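Local structure of folylpolyglutamate synthase/dihydrofolate synthase (1O5Z) at residues S71-S76 with V278-L283; E113-I118 with F133-A138; M139-F144 with T165-P170; G306-L311 with E330-S335. The protein probably adds L-glutamate, with ATP and magnesium, to dihydropteroate and to tetrahydrofolyl-polyglutamates in folate biosynthesis. All blocks are in the same frame, centred on the assembly; numbering follows the deposited sequence.

Interaction 1. Residues S71-S76 with V278-L283; sequences SNILVS and VALKTL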
loop_
_atom_site.group_PDB
_atom_site.type_symbol
_atom_site.label_atom_id
_atom_site.label_comp_id
_atom_site.label_asym_id
_atom_site.label_seq_id
_atom_site.Cartn_x
_atom_site.Cartn_y
_atom_site.Cartn_z
ATOM N N SER A 71 3.968 7.750 -8.562
ATOM C CA SER A 71 3.226 7.482 -9.802
ATOM C C SER A 71 2.376 8.636 -10.139
ATOM O O SER A 71 2.304 8.987 -11.249
ATOM C CB SER A 71 2.282 6.268 -9.718
ATOM O OG SER A 71 3.000 5.178 -9.168
ATOM N N ASN A 72 1.618 9.123 -9.174
ATOM C CA ASN A 72 0.700 10.214 -9.407
ATOM C C ASN A 72 1.355 11.462 -9.941
ATOM O O ASN A 72 0.813 12.091 -10.846
ATOM C CB ASN A 72 -0.143 10.486 -8.164
ATOM C CG ASN A 72 -1.415 9.678 -8.210
ATOM O OD1 ASN A 72 -2.198 9.850 -9.159
ATOM N ND2 ASN A 72 -1.593 8.752 -7.284
ATOM N N ILE A 73 2.549 11.766 -9.455
ATOM C CA ILE A 73 3.257 12.948 -9.927
ATOM C C ILE A 73 3.715 12.777 -11.398
ATOM O O ILE A 73 3.592 13.688 -12.222
ATOM C CB ILE A 73 4.449 13.251 -9.028
ATOM C CG1 ILE A 73 3.962 13.741 -7.661
ATOM C CG2 ILE A 73 5.372 14.325 -9.679
ATOM C CD1 ILE A 73 5.084 13.812 -6.618
ATOM N N LEU A 74 4.245 11.590 -11.704
ATOM C CA LEU A 74 4.691 11.306 -13.049
ATOM C C LEU A 74 3.554 11.203 -14.019
ATOM O O LEU A 74 3.674 11.646 -15.156
ATOM C CB LEU A 74 5.455 9.998 -13.068
ATOM C CG LEU A 74 6.799 9.970 -12.325
ATOM C CD1 LEU A 74 7.220 8.514 -12.158
ATOM C CD2 LEU A 74 7.868 10.730 -13.087
ATOM N N VAL A 75 2.443 10.631 -13.579
ATOM C CA VAL A 75 1.219 10.628 -14.410
ATOM C C VAL A 75 0.756 12.069 -14.719
ATOM O O VAL A 75 0.442 12.357 -15.844
ATOM C CB VAL A 75 0.086 9.800 -13.788
ATOM C CG1 VAL A 75 -1.290 10.117 -14.464
ATOM C CG2 VAL A 75 0.425 8.325 -13.922
ATOM N N SER A 76 0.770 12.962 -13.722
ATOM C CA SER A 76 0.448 14.372 -13.959
ATOM C C SER A 76 1.426 14.989 -14.911
ATOM O O SER A 76 1.015 15.858 -15.651
ATOM C CB SER A 76 0.449 15.247 -12.707
ATOM O OG SER A 76 -0.273 14.624 -11.698
ATOM N N VAL A 278 9.807 11.995 0.989
ATOM C CA VAL A 278 10.516 10.840 0.435
ATOM C C VAL A 278 10.238 10.681 -1.053
ATOM O O VAL A 278 11.154 10.399 -1.813
ATOM C CB VAL A 278 10.154 9.514 1.173
ATOM C CG1 VAL A 278 10.853 8.327 0.516
ATOM C CG2 VAL A 278 10.536 9.594 2.600
ATOM N N ALA A 279 8.971 10.823 -1.449
ATOM C CA ALA A 279 8.555 10.728 -2.854
ATOM C C ALA A 279 9.251 11.788 -3.742
ATOM O O ALA A 279 9.662 11.504 -4.879
ATOM C CB ALA A 279 7.053 10.858 -2.945
ATOM N N LEU A 280 9.344 13.024 -3.236
ATOM C CA LEU A 280 9.931 14.114 -3.984
ATOM C C LEU A 280 11.425 13.911 -4.091
ATOM O O LEU A 280 11.995 14.095 -5.169
ATOM C CB LEU A 280 9.601 15.475 -3.350
ATOM C CG LEU A 280 8.098 15.863 -3.250
ATOM C CD1 LEU A 280 7.887 17.336 -2.811
ATOM C CD2 LEU A 280 7.410 15.634 -4.536
ATOM N N LYS A 281 12.077 13.523 -2.990
ATOM C CA LYS A 281 13.494 13.122 -3.096
ATOM C C LYS A 281 13.670 11.957 -4.063
ATOM O O LYS A 281 14.556 11.974 -4.880
ATOM C CB LYS A 281 14.114 12.791 -1.744
ATOM C CG LYS A 281 15.698 12.672 -1.690
ATOM C CD LYS A 281 16.533 13.255 -2.885
ATOM C CE LYS A 281 16.884 14.665 -2.749
ATOM N NZ LYS A 281 17.357 15.246 -4.067
ATOM N N THR A 282 12.814 10.953 -3.998
ATOM C CA THR A 282 12.951 9.852 -4.886
ATOM C C THR A 282 12.990 10.376 -6.313
ATOM O O THR A 282 13.865 10.034 -7.087
ATOM C CB THR A 282 11.805 8.913 -4.654
ATOM O OG1 THR A 282 11.967 8.267 -3.363
ATOM C CG2 THR A 282 11.798 7.769 -5.720
ATOM N N LEU A 283 12.080 11.294 -6.607
ATOM C CA LEU A 283 11.915 11.890 -7.935
ATOM C C LEU A 283 13.086 12.809 -8.318
ATOM O O LEU A 283 13.565 12.769 -9.471
ATOM C CB LEU A 283 10.565 12.639 -8.020
ATOM C CG LEU A 283 9.325 11.718 -8.178
ATOM C CD1 LEU A 283 7.997 12.444 -8.092
ATOM C CD2 LEU A 283 9.380 10.965 -9.452
#

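Interaction 2. Residues E113-I118 with F133-A138; sequences ETMEPI and FEVVTA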
loop_
_atom_site.group_PDB
_atom_site.type_symbol
_atom_site.label_atom_id
_atom_site.label_comp_id
_atom_site.label_asym_id
_atom_site.label_seq_id
_atom_site.Cartn_x
_atom_site.Cartn_y
_atom_site.Cartn_z
ATOM N N GLU A 113 -3.575 -15.308 -20.240
ATOM C CA GLU A 113 -3.578 -16.223 -21.355
ATOM C C GLU A 113 -2.258 -16.255 -22.116
ATOM O O GLU A 113 -1.783 -17.320 -22.497
ATOM C CB GLU A 113 -4.745 -15.903 -22.241
ATOM C CG GLU A 113 -5.976 -16.474 -21.590
ATOM C CD GLU A 113 -7.263 -16.150 -22.322
ATOM O OE1 GLU A 113 -7.236 -15.336 -23.314
ATOM O OE2 GLU A 113 -8.309 -16.725 -21.876
ATOM N N THR A 114 -1.633 -15.098 -22.269
ATOM C CA THR A 114 -0.223 -15.024 -22.701
ATOM C C THR A 114 0.777 -15.857 -21.882
ATOM O O THR A 114 1.590 -16.572 -22.469
ATOM C CB THR A 114 0.211 -13.580 -22.718
ATOM O OG1 THR A 114 -0.694 -12.885 -23.575
ATOM C CG2 THR A 114 1.563 -13.415 -23.389
ATOM N N MET A 115 0.690 -15.792 -20.561
ATOM C CA MET A 115 1.622 -16.498 -19.660
ATOM C C MET A 115 1.284 -17.970 -19.437
ATOM O O MET A 115 2.162 -18.753 -19.108
ATOM C CB MET A 115 1.614 -15.820 -18.296
ATOM C CG MET A 115 2.037 -14.396 -18.353
ATOM S SD MET A 115 1.721 -13.534 -16.801
ATOM C CE MET A 115 2.765 -14.503 -15.729
ATOM N N GLU A 116 0.016 -18.323 -19.628
ATOM C CA GLU A 116 -0.519 -19.648 -19.337
ATOM C C GLU A 116 0.365 -20.820 -19.801
ATOM O O GLU A 116 0.675 -21.678 -18.986
ATOM C CB GLU A 116 -1.959 -19.781 -19.845
ATOM C CG GLU A 116 -2.579 -21.188 -19.744
ATOM C CD GLU A 116 -4.100 -21.218 -20.028
ATOM O OE1 GLU A 116 -4.551 -20.728 -21.111
ATOM O OE2 GLU A 116 -4.882 -21.754 -19.191
ATOM N N PRO A 117 0.771 -20.908 -21.070
ATOM C CA PRO A 117 1.602 -22.033 -21.466
ATOM C C PRO A 117 2.914 -22.021 -20.729
ATOM O O PRO A 117 3.376 -23.067 -20.364
ATOM C CB PRO A 117 1.806 -21.850 -22.965
ATOM C CG PRO A 117 1.438 -20.484 -23.218
ATOM C CD PRO A 117 0.462 -20.025 -22.203
ATOM N N ILE A 118 3.475 -20.848 -20.475
ATOM C CA ILE A 118 4.741 -20.763 -19.732
ATOM C C ILE A 118 4.555 -21.200 -18.326
ATOM O O ILE A 118 5.312 -22.026 -17.852
ATOM C CB ILE A 118 5.372 -19.372 -19.815
ATOM C CG1 ILE A 118 6.007 -19.218 -21.208
ATOM C CG2 ILE A 118 6.478 -19.192 -18.735
ATOM C CD1 ILE A 118 6.113 -17.786 -21.645
ATOM N N PHE A 133 2.823 -14.339 -5.768
ATOM C CA PHE A 133 3.402 -12.996 -5.938
ATOM C C PHE A 133 4.342 -12.932 -7.128
ATOM O O PHE A 133 4.423 -11.947 -7.839
ATOM C CB PHE A 133 4.133 -12.552 -4.665
ATOM C CG PHE A 133 4.520 -11.095 -4.691
ATOM C CD1 PHE A 133 3.539 -10.110 -4.693
ATOM C CD2 PHE A 133 5.843 -10.711 -4.795
ATOM C CE1 PHE A 133 3.893 -8.771 -4.751
ATOM C CE2 PHE A 133 6.195 -9.369 -4.889
ATOM C CZ PHE A 133 5.231 -8.407 -4.864
ATOM N N GLU A 134 5.072 -13.999 -7.356
ATOM C CA GLU A 134 5.894 -14.080 -8.532
ATOM C C GLU A 134 5.060 -13.968 -9.778
ATOM O O GLU A 134 5.389 -13.209 -10.682
ATOM C CB GLU A 134 6.704 -15.376 -8.514
ATOM C CG GLU A 134 7.799 -15.250 -7.435
ATOM C CD GLU A 134 8.530 -16.522 -7.133
ATOM O OE1 GLU A 134 8.153 -17.623 -7.654
ATOM O OE2 GLU A 134 9.472 -16.393 -6.328
ATOM N N VAL A 135 3.958 -14.709 -9.833
ATOM C CA VAL A 135 3.120 -14.670 -11.036
ATOM C C VAL A 135 2.520 -13.259 -11.259
ATOM O O VAL A 135 2.563 -12.714 -12.344
ATOM C CB VAL A 135 2.020 -15.714 -10.961
ATOM C CG1 VAL A 135 1.063 -15.550 -12.162
ATOM C CG2 VAL A 135 2.625 -17.071 -11.023
ATOM N N VAL A 136 1.975 -12.681 -10.191
ATOM C CA VAL A 136 1.326 -11.384 -10.292
ATOM C C VAL A 136 2.349 -10.313 -10.713
ATOM O O VAL A 136 2.077 -9.429 -11.533
ATOM C CB VAL A 136 0.634 -11.004 -8.971
ATOM C CG1 VAL A 136 -0.004 -9.597 -9.089
ATOM C CG2 VAL A 136 -0.385 -12.006 -8.639
ATOM N N THR A 137 3.532 -10.397 -10.139
ATOM C CA THR A 137 4.574 -9.446 -10.468
ATOM C C THR A 137 4.950 -9.543 -11.924
ATOM O O THR A 137 5.135 -8.540 -12.586
ATOM C CB THR A 137 5.810 -9.679 -9.565
ATOM O OG1 THR A 137 5.431 -9.497 -8.196
ATOM C CG2 THR A 137 6.878 -8.629 -9.836
ATOM N N ALA A 138 5.092 -10.760 -12.418
ATOM C CA ALA A 138 5.437 -10.971 -13.812
ATOM C C ALA A 138 4.302 -10.483 -14.723
ATOM O O ALA A 138 4.546 -9.957 -15.838
ATOM C CB ALA A 138 5.751 -12.439 -14.041
#

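Interaction 3. Residues M139-F144 with T165-P170; sequences MAFLYF and TNVVFP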
loop_
_atom_site.group_PDB
_atom_site.type_symbol
_atom_site.label_atom_id
_atom_site.label_comp_id
_atom_site.label_asym_id
_atom_site.label_seq_id
_atom_site.Cartn_x
_atom_site.Cartn_y
_atom_site.Cartn_z
ATOM N N MET A 139 3.065 -10.700 -14.263
ATOM C CA MET A 139 1.911 -10.157 -14.944
ATOM C C MET A 139 2.003 -8.645 -15.074
ATOM O O MET A 139 1.777 -8.104 -16.125
ATOM C CB MET A 139 0.658 -10.466 -14.175
ATOM C CG MET A 139 0.173 -11.902 -14.279
ATOM S SD MET A 139 -1.450 -12.122 -13.423
ATOM C CE MET A 139 -2.272 -10.545 -13.875
ATOM N N ALA A 140 2.322 -7.953 -13.979
ATOM C CA ALA A 140 2.493 -6.523 -14.043
ATOM C C ALA A 140 3.581 -6.155 -15.014
ATOM O O ALA A 140 3.375 -5.331 -15.864
ATOM C CB ALA A 140 2.793 -5.991 -12.693
ATOM N N PHE A 141 4.746 -6.786 -14.902
ATOM C CA PHE A 141 5.869 -6.472 -15.796
ATOM C C PHE A 141 5.514 -6.647 -17.251
ATOM O O PHE A 141 5.878 -5.841 -18.092
ATOM C CB PHE A 141 7.081 -7.336 -15.504
ATOM C CG PHE A 141 7.873 -6.907 -14.312
ATOM C CD1 PHE A 141 8.292 -7.848 -13.385
ATOM C CD2 PHE A 141 8.276 -5.583 -14.148
ATOM C CE1 PHE A 141 9.050 -7.469 -12.234
ATOM C CE2 PHE A 141 9.050 -5.216 -13.044
ATOM C CZ PHE A 141 9.443 -6.177 -12.085
ATOM N N LEU A 142 4.818 -7.727 -17.542
ATOM C CA LEU A 142 4.399 -8.025 -18.911
ATOM C C LEU A 142 3.386 -6.974 -19.394
ATOM O O LEU A 142 3.456 -6.469 -20.499
ATOM C CB LEU A 142 3.758 -9.424 -18.931
ATOM C CG LEU A 142 3.418 -9.970 -20.301
ATOM C CD1 LEU A 142 4.597 -9.836 -21.197
ATOM C CD2 LEU A 142 2.916 -11.424 -20.243
ATOM N N TYR A 143 2.439 -6.643 -18.526
ATOM C CA TYR A 143 1.415 -5.677 -18.853
ATOM C C TYR A 143 2.051 -4.310 -19.180
ATOM O O TYR A 143 1.724 -3.699 -20.169
ATOM C CB TYR A 143 0.467 -5.583 -17.675
ATOM C CG TYR A 143 -0.587 -4.543 -17.771
ATOM C CD1 TYR A 143 -1.694 -4.732 -18.567
ATOM C CD2 TYR A 143 -0.533 -3.395 -16.977
ATOM C CE1 TYR A 143 -2.693 -3.806 -18.620
ATOM C CE2 TYR A 143 -1.528 -2.466 -17.013
ATOM C CZ TYR A 143 -2.622 -2.683 -17.822
ATOM O OH TYR A 143 -3.633 -1.772 -17.881
ATOM N N PHE A 144 2.969 -3.865 -18.331
ATOM C CA PHE A 144 3.679 -2.644 -18.555
ATOM C C PHE A 144 4.388 -2.660 -19.866
ATOM O O PHE A 144 4.434 -1.639 -20.520
ATOM C CB PHE A 144 4.685 -2.382 -17.430
ATOM C CG PHE A 144 4.072 -2.298 -16.080
ATOM C CD1 PHE A 144 2.755 -1.864 -15.902
ATOM C CD2 PHE A 144 4.810 -2.632 -14.961
ATOM C CE1 PHE A 144 2.176 -1.792 -14.637
ATOM C CE2 PHE A 144 4.245 -2.551 -13.691
ATOM C CZ PHE A 144 2.903 -2.116 -13.538
ATOM N N THR A 165 9.913 -8.223 -7.195
ATOM C CA THR A 165 10.166 -6.968 -7.882
ATOM C C THR A 165 11.639 -6.624 -8.035
ATOM O O THR A 165 11.989 -5.691 -8.775
ATOM C CB THR A 165 9.505 -5.746 -7.122
ATOM O OG1 THR A 165 10.012 -5.669 -5.791
ATOM C CG2 THR A 165 7.984 -5.881 -6.958
ATOM N N ASN A 166 12.504 -7.294 -7.283
ATOM C CA ASN A 166 13.923 -6.905 -7.197
ATOM C C ASN A 166 14.794 -7.373 -8.379
ATOM O O ASN A 166 16.024 -7.355 -8.316
ATOM C CB ASN A 166 14.518 -7.423 -5.883
ATOM C CG ASN A 166 15.772 -6.717 -5.525
ATOM O OD1 ASN A 166 15.889 -5.491 -5.753
ATOM N ND2 ASN A 166 16.753 -7.466 -5.003
ATOM N N VAL A 167 14.136 -7.803 -9.447
ATOM C CA VAL A 167 14.778 -8.123 -10.696
ATOM C C VAL A 167 15.104 -6.869 -11.501
ATOM O O VAL A 167 15.756 -6.947 -12.537
ATOM C CB VAL A 167 13.914 -9.101 -11.501
ATOM C CG1 VAL A 167 13.790 -10.409 -10.736
ATOM C CG2 VAL A 167 12.546 -8.555 -11.801
ATOM N N VAL A 168 14.615 -5.711 -11.041
ATOM C CA VAL A 168 14.777 -4.471 -11.794
ATOM C C VAL A 168 16.125 -3.838 -11.511
ATOM O O VAL A 168 16.767 -4.156 -10.514
ATOM C CB VAL A 168 13.675 -3.410 -11.467
ATOM C CG1 VAL A 168 12.306 -3.966 -11.727
ATOM C CG2 VAL A 168 13.772 -2.872 -10.030
ATOM N N PHE A 169 16.531 -2.957 -12.430
ATOM C CA PHE A 169 17.581 -1.958 -12.206
ATOM C C PHE A 169 16.968 -0.544 -12.380
ATOM O O PHE A 169 16.771 -0.070 -13.494
ATOM C CB PHE A 169 18.700 -2.184 -13.185
ATOM C CG PHE A 169 20.013 -2.023 -12.589
ATOM C CD1 PHE A 169 20.653 -3.122 -12.007
ATOM C CD2 PHE A 169 20.632 -0.756 -12.580
ATOM C CE1 PHE A 169 21.899 -2.986 -11.420
ATOM C CE2 PHE A 169 21.914 -0.578 -12.009
ATOM C CZ PHE A 169 22.563 -1.693 -11.429
ATOM N N PRO A 170 16.588 0.078 -11.273
ATOM C CA PRO A 170 15.780 1.275 -11.326
ATOM C C PRO A 170 16.579 2.560 -11.485
ATOM O O PRO A 170 17.803 2.559 -11.406
ATOM C CB PRO A 170 15.076 1.259 -9.964
ATOM C CG PRO A 170 16.026 0.622 -9.054
ATOM C CD PRO A 170 16.850 -0.337 -9.877
#

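Interaction 4. Residues G306-L311 with E330-S335; sequences GRFEIL and ESLVRS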
loop_
_atom_site.group_PDB
_atom_site.type_symbol
_atom_site.label_atom_id
_atom_site.label_comp_id
_atom_site.label_asym_id
_atom_site.label_seq_id
_atom_site.Cartn_x
_atom_site.Cartn_y
_atom_site.Cartn_z
ATOM N N GLY A 306 -7.622 2.806 2.480
ATOM C CA GLY A 306 -7.831 2.214 3.784
ATOM C C GLY A 306 -6.748 2.534 4.786
ATOM O O GLY A 306 -6.671 1.901 5.816
ATOM N N ARG A 307 -5.925 3.529 4.484
ATOM C CA ARG A 307 -4.860 3.894 5.334
ATOM C C ARG A 307 -5.185 5.294 5.816
ATOM O O ARG A 307 -4.739 6.279 5.261
ATOM C CB ARG A 307 -3.573 3.853 4.529
ATOM C CG ARG A 307 -3.208 2.413 3.996
ATOM C CD ARG A 307 -2.279 1.600 4.898
ATOM N NE ARG A 307 -1.769 2.507 5.907
ATOM C CZ ARG A 307 -0.568 2.467 6.452
ATOM N NH1 ARG A 307 0.308 1.515 6.153
ATOM N NH2 ARG A 307 -0.245 3.387 7.347
ATOM N N PHE A 308 -5.982 5.351 6.869
ATOM C CA PHE A 308 -6.482 6.603 7.477
ATOM C C PHE A 308 -7.036 7.443 6.398
ATOM O O PHE A 308 -6.654 8.607 6.208
ATOM C CB PHE A 308 -5.452 7.385 8.309
ATOM C CG PHE A 308 -6.098 8.408 9.219
ATOM C CD1 PHE A 308 -6.923 8.005 10.254
ATOM C CD2 PHE A 308 -5.930 9.766 9.005
ATOM C CE1 PHE A 308 -7.527 8.919 11.072
ATOM C CE2 PHE A 308 -6.550 10.679 9.836
ATOM C CZ PHE A 308 -7.372 10.236 10.854
ATOM N N GLU A 309 -7.950 6.777 5.710
ATOM C CA GLU A 309 -8.645 7.305 4.584
ATOM C C GLU A 309 -9.947 7.840 5.095
ATOM O O GLU A 309 -10.705 7.101 5.711
ATOM C CB GLU A 309 -8.962 6.182 3.590
ATOM C CG GLU A 309 -8.987 6.696 2.199
ATOM C CD GLU A 309 -9.609 5.748 1.240
ATOM O OE1 GLU A 309 -9.632 4.535 1.536
ATOM O OE2 GLU A 309 -10.077 6.244 0.201
ATOM N N ILE A 310 -10.214 9.106 4.829
ATOM C CA ILE A 310 -11.485 9.689 5.185
ATOM C C ILE A 310 -12.270 9.916 3.918
ATOM O O ILE A 310 -11.791 10.606 3.033
ATOM C CB ILE A 310 -11.286 11.043 5.949
ATOM C CG1 ILE A 310 -10.667 10.798 7.324
ATOM C CG2 ILE A 310 -12.626 11.768 6.121
ATOM C CD1 ILE A 310 -9.260 10.941 7.321
ATOM N N LEU A 311 -13.479 9.371 3.859
ATOM C CA LEU A 311 -14.377 9.513 2.742
ATOM C C LEU A 311 -15.654 10.171 3.225
ATOM O O LEU A 311 -16.333 9.614 4.062
ATOM C CB LEU A 311 -14.773 8.138 2.196
ATOM C CG LEU A 311 -14.150 7.534 0.947
ATOM C CD1 LEU A 311 -14.947 6.269 0.587
ATOM C CD2 LEU A 311 -14.121 8.494 -0.243
ATOM N N GLU A 330 -3.373 1.852 17.850
ATOM C CA GLU A 330 -2.787 2.965 18.588
ATOM C C GLU A 330 -2.461 4.130 17.642
ATOM O O GLU A 330 -2.691 5.276 17.985
ATOM C CB GLU A 330 -1.532 2.469 19.305
ATOM C CG GLU A 330 -0.882 3.439 20.286
ATOM C CD GLU A 330 -1.477 3.325 21.678
ATOM O OE1 GLU A 330 -2.710 3.619 21.812
ATOM O OE2 GLU A 330 -0.724 2.921 22.614
ATOM N N SER A 331 -1.920 3.842 16.464
ATOM C CA SER A 331 -1.681 4.886 15.450
ATOM C C SER A 331 -2.956 5.530 14.951
ATOM O O SER A 331 -2.986 6.722 14.653
ATOM C CB SER A 331 -1.008 4.308 14.206
ATOM O OG SER A 331 0.286 3.935 14.529
ATOM N N LEU A 332 -3.989 4.716 14.797
ATOM C CA LEU A 332 -5.248 5.221 14.349
ATOM C C LEU A 332 -5.714 6.281 15.325
ATOM O O LEU A 332 -6.095 7.350 14.923
ATOM C CB LEU A 332 -6.279 4.087 14.227
ATOM C CG LEU A 332 -7.688 4.575 13.897
ATOM C CD1 LEU A 332 -7.606 5.348 12.572
ATOM C CD2 LEU A 332 -8.659 3.453 13.804
ATOM N N VAL A 333 -5.643 5.970 16.611
ATOM C CA VAL A 333 -6.192 6.809 17.646
ATOM C C VAL A 333 -5.457 8.119 17.723
ATOM O O VAL A 333 -6.051 9.148 17.997
ATOM C CB VAL A 333 -6.092 6.096 19.009
ATOM C CG1 VAL A 333 -6.305 7.078 20.165
ATOM C CG2 VAL A 333 -7.061 4.915 19.099
ATOM N N ARG A 334 -4.145 8.057 17.524
ATOM C CA ARG A 334 -3.293 9.236 17.420
ATOM C C ARG A 334 -3.750 10.123 16.286
ATOM O O ARG A 334 -3.897 11.322 16.428
ATOM C CB ARG A 334 -1.860 8.827 17.122
ATOM C CG ARG A 334 -1.220 8.053 18.225
ATOM C CD ARG A 334 0.290 8.234 18.334
ATOM N NE ARG A 334 0.715 7.833 19.677
ATOM C CZ ARG A 334 1.052 6.595 20.042
ATOM N NH1 ARG A 334 1.046 5.611 19.140
ATOM N NH2 ARG A 334 1.408 6.345 21.309
ATOM N N SER A 335 -3.936 9.518 15.139
ATOM C CA SER A 335 -4.453 10.227 13.978
ATOM C C SER A 335 -5.851 10.829 14.194
ATOM O O SER A 335 -6.091 11.979 13.848
ATOM C CB SER A 335 -4.420 9.282 12.773
ATOM O OG SER A 335 -3.063 9.163 12.354
#

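Interaction 1. Residues S71-S76 with V278-L283
Ile-73 and Leu-283 form the centre of a buried, wholly apolar contact between helices 63-77 and 271-286. The axes of the two short segments pass 10.9 Å apart at a crossing angle of -54°, so the side chains meet mainly through their outer carbons. Traced outward, Ile-73 first brings its CB to 3.8 Å from Leu-283 CD1. Ile-73 CG2, anti to the backbone N while CG1 stands beside that N (chi1 -70°), lies 3.6 Å from Leu-283 CD1. The long branch runs on to Ile-73 CD1, 3.5 Å from Leu-283 CD1. That terminal carbon also reaches Leu-280, with Ile-73 CD1 and Leu-280 CD2 3.6 Å apart and the two side chains roughly at right angles. The other Leu-283 methyl serves a second neighbour: Leu-283 CD2 is 3.9 Å from Leu-74 CD2, the two leucines sliding past each other in opposite directions. An alanine in place of Leu-283 would lack both methyl branches, and would probably open a gap between the helices that strips Ile-73 and Leu-74 of a shared partner. Ile-295 of helix 292-301 touches both Ile-73 and Leu-280. Helix 63-77 follows strand 53-58 and its glycine-rich loop, so this is helix-to-helix packing within the P-loop-type alpha/beta fold of the Mur ligase middle domain.

Interaction 2. Residues E113-I118 with F133-A138
Met-115 alone carries the side of helix 105-122 in this contact, setting its CE methyl between Val-135 and Ala-138 of helix 132-146. At the start of segment 133-138, the carbonyl of Phe-133 takes two donors on opposite faces of its plane, Thr-137 N and Thr-137 OG1, the hydroxyl at 2.7 Å from Phe-133 O. Glu-134 turns to another neighbour and forms a salt bridge with Arg-37. Val-135 is the first residue to touch: Met-115 CE lies 3.8 Å from Val-135 O and 4.1 Å from Val-135 CG1, so the methyl rests against backbone and side chain together. The methionine chain is extended until its last torsion, where it bends (chi3 62°). The two helices are consecutive in the chain, with no strand between them, and pack together in the Mur ligase middle domain. Val-136 points away from Met-115 and touches Leu-22 of helix 12-23. Thr-137 OG1 stands 3.4 Å above the plane of the Phe-133 ring, over the centre, and bonds to Tyr-84 OH. One turn on from Val-135, Ala-138 points its CB at Met-115, with Ala-138 CB 4.0 Å from Met-115 CE, while Leu-41 and Leu-42 of helix 36-44 also touch Ala-138.

Interaction 3. Residues M139-F144 with T165-P170
Phe-141 on helix 132-146 and Thr-165 in an irregular loop are the residues of closest backbone approach, their CA atoms 9.0 Å apart, and within the loop Val-168 N makes a weak 3.5 Å bond to Thr-165 O. Phe-141 is the one residue of the helix segment that touches, and its ring meets two valines whose side chains point toward the helix. Its CG lies beside the backbone N and anti to the carbonyl carbon (chi1 -78°), which sends the ring out from the helix toward them. Val-167 CG2 comes to 3.7 Å from Phe-141 CE1, approaching the ring obliquely. Val-168 CG1 takes the neighbouring corner, 3.6 Å from Phe-141 CZ, with the two side chains crossing at about a right angle. Near the ring plane, Thr-165 O sits at the edge, 4.2 Å from Phe-141 CZ. Leu-154 of strand 151-155 touches both Phe-141 and Val-168. The hydroxyl of Thr-165 bonds instead to Asp-163 and His-56. Thr-165 to Val-168 match the end of the second folylpolyglutamate synthase signature, so the phenylalanine packs a helix of the alpha/beta middle domain against a family-specific loop, the one that links parallel strands 151-155 and 173-175 past strand 53-58.

Interaction 4. Residues G306-L311 with E330-S335
A G1 beta bulge at Phe-308 and Glu-309, which both face Leu-320, presents the Phe-308 ring to Leu-332 and Ser-335 of helix 326-339. The backbone of Phe-308 is left-handed (phi 50°), and its CG, anti to the backbone N, carries the ring to the helix. Ser-335 CB sits over one ring face, 3.6 Å from the Phe-308 centroid and 12° off the normal, a CH-pi contact. Ile-310 CD1 covers the opposite face, 3.7 Å above the Phe-308 plane, so the ring is sandwiched between strand and helix. Leu-332 comes at the edge, its CD1 3.6 Å from Phe-308 CD1. With an alanine here the ring would be gone, and Ser-335 CB and Leu-332 CD1 would probably lose their aromatic partner, with a gap between bulge and helix. A nearly straight bond (169°) from Gly-306 N to Glu-309 OE1, 2.8 Å long, ties Gly-306 to the bulge, and Glu-309 OE2 forms a salt bridge with Arg-428. Strand 309-313 pairs antiparallel with strand 316-320, and helix 326-339 leads to parallel strand 345-349: the contact packs an edge hairpin against the helix of a beta-alpha-beta crossover in the Mur ligase C-terminal domain.

How the interactions relate
From the N terminus, interaction 1 opens first on helix 63-77 and closes last within the middle domain, on helix 271-286, spanning some 200 residues. Interactions 2 and 3 fall inside this span, one after the other: 113-118 with 133-138 closes a short loop, then 139-144 with 165-170 closes another. Both use helix 132-146 and touch, with Met-115 SD 3.4 Å from Met-139 CG, so helix 105-122, helix 132-146 and the loop after strand 151-155 form one continuous packing region. Interaction 1 stands apart, its centre about 18 Å from that of interaction 3. Interaction 4 follows in series in the glutamate ligase domain, closing a loop of 18 residues and joining strand 309-313 to helix 326-339.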